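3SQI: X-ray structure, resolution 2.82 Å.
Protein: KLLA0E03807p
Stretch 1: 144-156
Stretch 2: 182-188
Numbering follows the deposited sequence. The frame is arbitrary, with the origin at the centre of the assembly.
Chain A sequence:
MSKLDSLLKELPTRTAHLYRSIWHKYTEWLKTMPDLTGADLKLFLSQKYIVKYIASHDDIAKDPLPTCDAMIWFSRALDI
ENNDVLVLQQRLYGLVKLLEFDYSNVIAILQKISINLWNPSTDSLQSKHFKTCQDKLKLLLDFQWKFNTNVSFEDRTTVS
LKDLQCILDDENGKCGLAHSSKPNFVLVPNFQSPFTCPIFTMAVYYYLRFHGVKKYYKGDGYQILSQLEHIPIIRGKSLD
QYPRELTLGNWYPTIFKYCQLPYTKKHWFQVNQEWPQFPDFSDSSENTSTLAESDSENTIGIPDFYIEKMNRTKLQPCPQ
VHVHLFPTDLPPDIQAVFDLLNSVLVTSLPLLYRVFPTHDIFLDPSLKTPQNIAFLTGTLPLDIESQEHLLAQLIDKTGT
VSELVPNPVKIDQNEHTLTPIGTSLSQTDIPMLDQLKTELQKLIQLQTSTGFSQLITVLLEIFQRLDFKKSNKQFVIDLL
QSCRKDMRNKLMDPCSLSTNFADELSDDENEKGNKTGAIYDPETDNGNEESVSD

Stretch 1 (144-156) QWKFNTNVSFEDR
Stretch 2 182-188: KPNFVLV

Stretch 1 is the end of one helix, a short turn and the start of another. Residues 144-149 are helical. N150 breaks the helix with phi/psi 43/65. V151 (-116/150) and S152 (-56/148) are extended, and helix 153-156 follows. Stretch 2 is extended from P183 on, with a strand at 185-187. The axes of helix 144-149 and the strand come within 9.2 Å, and their N-to-C directions lie 118° apart. CA of T149 is 6.2 Å from CA of F185, and CA of D155 is 6.3 Å from CA of P183. As stretch 1 advances, the contacts therefore step back along stretch 2.

No hydrogen bond joins the stretches. The contact is made by side-chain packing, mostly apolar, and 365 Å² is buried in all, both sides summed.

On stretch 2, the CA-to-CB bonds of P183 and F185 point toward stretch 1, and those of N184 and V186 point away. L187 starts sideways, but its m, t rotamer brings its end nearer. The result is three bumps: a proline ring, a phenyl ring and a leucine tip.

The leucine tip sits against the last turns of the first helix. L187 CD1 is 4.1 Å from W145 CD1, and L187 CD2 is 4.0 Å from N148 CB. The leucine tip meets W145 and N148, which lie one turn apart on the helix, and N148 offers its carbon here while its amide bonds elsewhere in the structure.

W145 is t, with chi2 15°. Its ring turns an edge to the face of F185, which is p with chi2 89°. The five-membered ring of W145 and the F185 ring have centroids 5.3 Å apart and planes at 61°. W145 NE1 lies over that face, 3.9 Å from F185 CE1. Such a pairing sets a polarised ring edge against pi density. Farther round, W145 CZ2 is 4.0 Å from F185 CZ.

T149, chi1 -168°, points toward the strand. Its OG1 is only 2.9 Å from F185 CB, a tight contact without a hydrogen bond.

P183 packs against V151 and D155. Its CB is 4.3 Å from V151 CG1 (V151 is t), and its CG is 3.5 Å from D155 CB. D155 is m and comes nearest to the proline with its CB.

Local bonds run within stretch 1. N148 N donates to Q144 O at 2.9 Å, and K146 NZ to N150 OD1 at 3.1 Å. S152, chi1 156°, is the N-cap: its OG accepts a weak bond from D155 N at 3.4 Å. R156 N donates to S152 O at 2.9 Å.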

# COMPACT_ATOMS: atom_id res chain seq x y z
N GLN A 144 8.09 -1.55 3.64
CA GLN A 144 6.90 -0.71 3.71
C GLN A 144 5.86 -1.24 2.73
O GLN A 144 4.64 -1.15 2.95
CB GLN A 144 7.26 0.74 3.36
CG GLN A 144 8.31 1.39 4.25
CD GLN A 144 8.12 2.90 4.37
OE1 GLN A 144 7.76 3.58 3.40
NE2 GLN A 144 8.35 3.44 5.57
N TRP A 145 6.36 -1.80 1.64
CA TRP A 145 5.53 -2.31 0.56
C TRP A 145 4.80 -3.57 1.01
O TRP A 145 3.59 -3.64 0.93
CB TRP A 145 6.42 -2.62 -0.63
CG TRP A 145 5.68 -3.05 -1.85
CD1 TRP A 145 4.35 -2.93 -2.08
CD2 TRP A 145 6.25 -3.68 -3.01
NE1 TRP A 145 4.05 -3.44 -3.33
CE2 TRP A 145 5.20 -3.91 -3.91
CE3 TRP A 145 7.55 -4.06 -3.37
CZ2 TRP A 145 5.40 -4.51 -5.16
CZ3 TRP A 145 7.75 -4.66 -4.60
CH2 TRP A 145 6.68 -4.88 -5.48
N LYS A 146 5.54 -4.57 1.51
CA LYS A 146 4.91 -5.77 2.05
C LYS A 146 3.90 -5.38 3.12
O LYS A 146 2.72 -5.71 3.04
CB LYS A 146 5.94 -6.70 2.66
CG LYS A 146 5.36 -7.87 3.42
CD LYS A 146 4.74 -8.88 2.47
CE LYS A 146 4.60 -10.27 3.11
NZ LYS A 146 3.65 -10.32 4.27
N PHE A 147 4.38 -4.63 4.10
CA PHE A 147 3.54 -4.15 5.18
C PHE A 147 2.22 -3.54 4.71
O PHE A 147 1.18 -3.81 5.29
CB PHE A 147 4.32 -3.11 5.98
CG PHE A 147 3.79 -2.86 7.35
CD1 PHE A 147 4.50 -3.30 8.46
CD2 PHE A 147 2.60 -2.18 7.53
CE1 PHE A 147 4.02 -3.07 9.73
CE2 PHE A 147 2.11 -1.95 8.81
CZ PHE A 147 2.83 -2.40 9.92
N ASN A 148 2.25 -2.71 3.67
CA ASN A 148 1.02 -2.07 3.19
C ASN A 148 0.14 -2.95 2.29
O ASN A 148 -1.08 -2.94 2.41
CB ASN A 148 1.31 -0.74 2.49
CG ASN A 148 1.28 0.43 3.45
OD1 ASN A 148 1.84 0.37 4.54
ND2 ASN A 148 0.60 1.51 3.05
N THR A 149 0.76 -3.68 1.37
CA THR A 149 0.05 -4.52 0.42
C THR A 149 -0.10 -6.00 0.84
O THR A 149 -0.89 -6.74 0.24
CB THR A 149 0.77 -4.50 -0.92
OG1 THR A 149 -0.06 -5.10 -1.92
CG2 THR A 149 2.09 -5.29 -0.83
N ASN A 150 0.64 -6.42 1.85
CA ASN A 150 0.73 -7.84 2.22
C ASN A 150 0.87 -8.83 1.04
O ASN A 150 -0.00 -9.66 0.81
CB ASN A 150 -0.44 -8.25 3.12
CG ASN A 150 -0.36 -9.70 3.55
OD1 ASN A 150 0.54 -10.09 4.29
ND2 ASN A 150 -1.30 -10.50 3.07
N VAL A 151 1.99 -8.75 0.33
CA VAL A 151 2.21 -9.59 -0.86
C VAL A 151 3.38 -10.59 -0.73
O VAL A 151 4.36 -10.34 -0.03
CB VAL A 151 2.40 -8.72 -2.13
CG1 VAL A 151 2.66 -9.60 -3.35
CG2 VAL A 151 1.18 -7.84 -2.38
N SER A 152 3.27 -11.72 -1.42
CA SER A 152 4.36 -12.68 -1.50
C SER A 152 5.62 -12.02 -2.05
O SER A 152 5.54 -11.11 -2.86
CB SER A 152 3.97 -13.83 -2.43
OG SER A 152 5.12 -14.46 -2.96
N PHE A 153 6.79 -12.48 -1.60
CA PHE A 153 8.04 -11.95 -2.15
C PHE A 153 8.16 -12.27 -3.64
O PHE A 153 8.36 -11.37 -4.46
CB PHE A 153 9.25 -12.52 -1.42
CG PHE A 153 10.56 -12.21 -2.10
CD1 PHE A 153 11.25 -11.04 -1.79
CD2 PHE A 153 11.09 -13.07 -3.04
CE1 PHE A 153 12.45 -10.75 -2.42
CE2 PHE A 153 12.29 -12.78 -3.67
CZ PHE A 153 12.97 -11.61 -3.36
N GLU A 154 8.04 -13.54 -3.98
CA GLU A 154 8.15 -13.97 -5.36
C GLU A 154 7.30 -13.07 -6.25
O GLU A 154 7.77 -12.51 -7.26
CB GLU A 154 7.68 -15.42 -5.47
CG GLU A 154 8.12 -16.13 -6.73
CD GLU A 154 7.58 -15.48 -8.00
OE1 GLU A 154 6.46 -14.94 -7.96
OE2 GLU A 154 8.29 -15.51 -9.02
N ASP A 155 6.04 -12.89 -5.86
CA ASP A 155 5.15 -11.99 -6.58
C ASP A 155 5.72 -10.58 -6.59
O ASP A 155 5.60 -9.86 -7.59
CB ASP A 155 3.75 -12.01 -5.96
CG ASP A 155 2.97 -13.24 -6.34
OD1 ASP A 155 3.22 -13.78 -7.44
OD2 ASP A 155 2.10 -13.67 -5.55
N ARG A 156 6.33 -10.17 -5.48
CA ARG A 156 6.95 -8.85 -5.41
C ARG A 156 7.94 -8.67 -6.55
O ARG A 156 8.02 -7.59 -7.14
CB ARG A 156 7.65 -8.65 -4.06
CG ARG A 156 6.97 -7.64 -3.15
CD ARG A 156 7.62 -7.61 -1.78
NE ARG A 156 7.38 -8.86 -1.05
CZ ARG A 156 8.15 -9.31 -0.07
NH1 ARG A 156 7.85 -10.45 0.54
NH2 ARG A 156 9.23 -8.63 0.31
N LYS A 182 -1.06 -9.70 -12.06
CA LYS A 182 -1.08 -10.93 -11.26
C LYS A 182 -1.17 -10.69 -9.75
O LYS A 182 -2.13 -11.14 -9.12
CB LYS A 182 0.15 -11.78 -11.57
CG LYS A 182 0.70 -11.59 -12.97
CD LYS A 182 1.94 -12.45 -13.19
CE LYS A 182 2.23 -12.61 -14.68
NZ LYS A 182 1.07 -13.20 -15.40
N PRO A 183 -0.18 -10.00 -9.14
CA PRO A 183 -0.51 -9.52 -7.80
C PRO A 183 -1.42 -8.30 -7.89
O PRO A 183 -1.20 -7.41 -8.71
CB PRO A 183 0.84 -9.13 -7.21
CG PRO A 183 1.85 -9.86 -8.05
CD PRO A 183 1.25 -9.90 -9.43
N ASN A 184 -2.43 -8.24 -7.03
CA ASN A 184 -3.46 -7.23 -7.15
C ASN A 184 -3.40 -6.29 -5.96
O ASN A 184 -3.70 -6.71 -4.84
CB ASN A 184 -4.82 -7.93 -7.22
CG ASN A 184 -5.95 -6.99 -7.55
OD1 ASN A 184 -6.36 -6.16 -6.73
ND2 ASN A 184 -6.50 -7.13 -8.76
N PHE A 185 -3.00 -5.04 -6.18
CA PHE A 185 -2.88 -4.11 -5.05
C PHE A 185 -2.97 -2.63 -5.40
O PHE A 185 -2.87 -2.25 -6.56
CB PHE A 185 -1.57 -4.36 -4.32
CG PHE A 185 -0.37 -3.93 -5.09
CD1 PHE A 185 0.11 -2.64 -4.96
CD2 PHE A 185 0.28 -4.81 -5.94
CE1 PHE A 185 1.23 -2.23 -5.66
CE2 PHE A 185 1.39 -4.41 -6.64
CZ PHE A 185 1.87 -3.12 -6.51
N VAL A 186 -3.15 -1.81 -4.36
CA VAL A 186 -3.18 -0.34 -4.51
C VAL A 186 -2.43 0.39 -3.38
O VAL A 186 -2.76 0.24 -2.20
CB VAL A 186 -4.63 0.18 -4.53
CG1 VAL A 186 -4.65 1.72 -4.44
CG2 VAL A 186 -5.38 -0.33 -5.77
N LEU A 187 -1.44 1.20 -3.75
CA LEU A 187 -0.68 2.00 -2.79
C LEU A 187 -1.13 3.46 -2.76
O LEU A 187 -1.49 4.03 -3.79
CB LEU A 187 0.82 1.94 -3.09
CG LEU A 187 1.56 0.64 -2.77
CD1 LEU A 187 3.06 0.90 -2.78
CD2 LEU A 187 1.15 0.10 -1.40
N VAL A 188 -1.11 4.06 -1.58
CA VAL A 188 -1.61 5.42 -1.41
C VAL A 188 -0.66 6.22 -0.52
O VAL A 188 -0.13 5.71 0.47
CB VAL A 188 -3.04 5.39 -0.80
CG1 VAL A 188 -3.38 6.72 -0.13
CG2 VAL A 188 -4.06 5.04 -1.87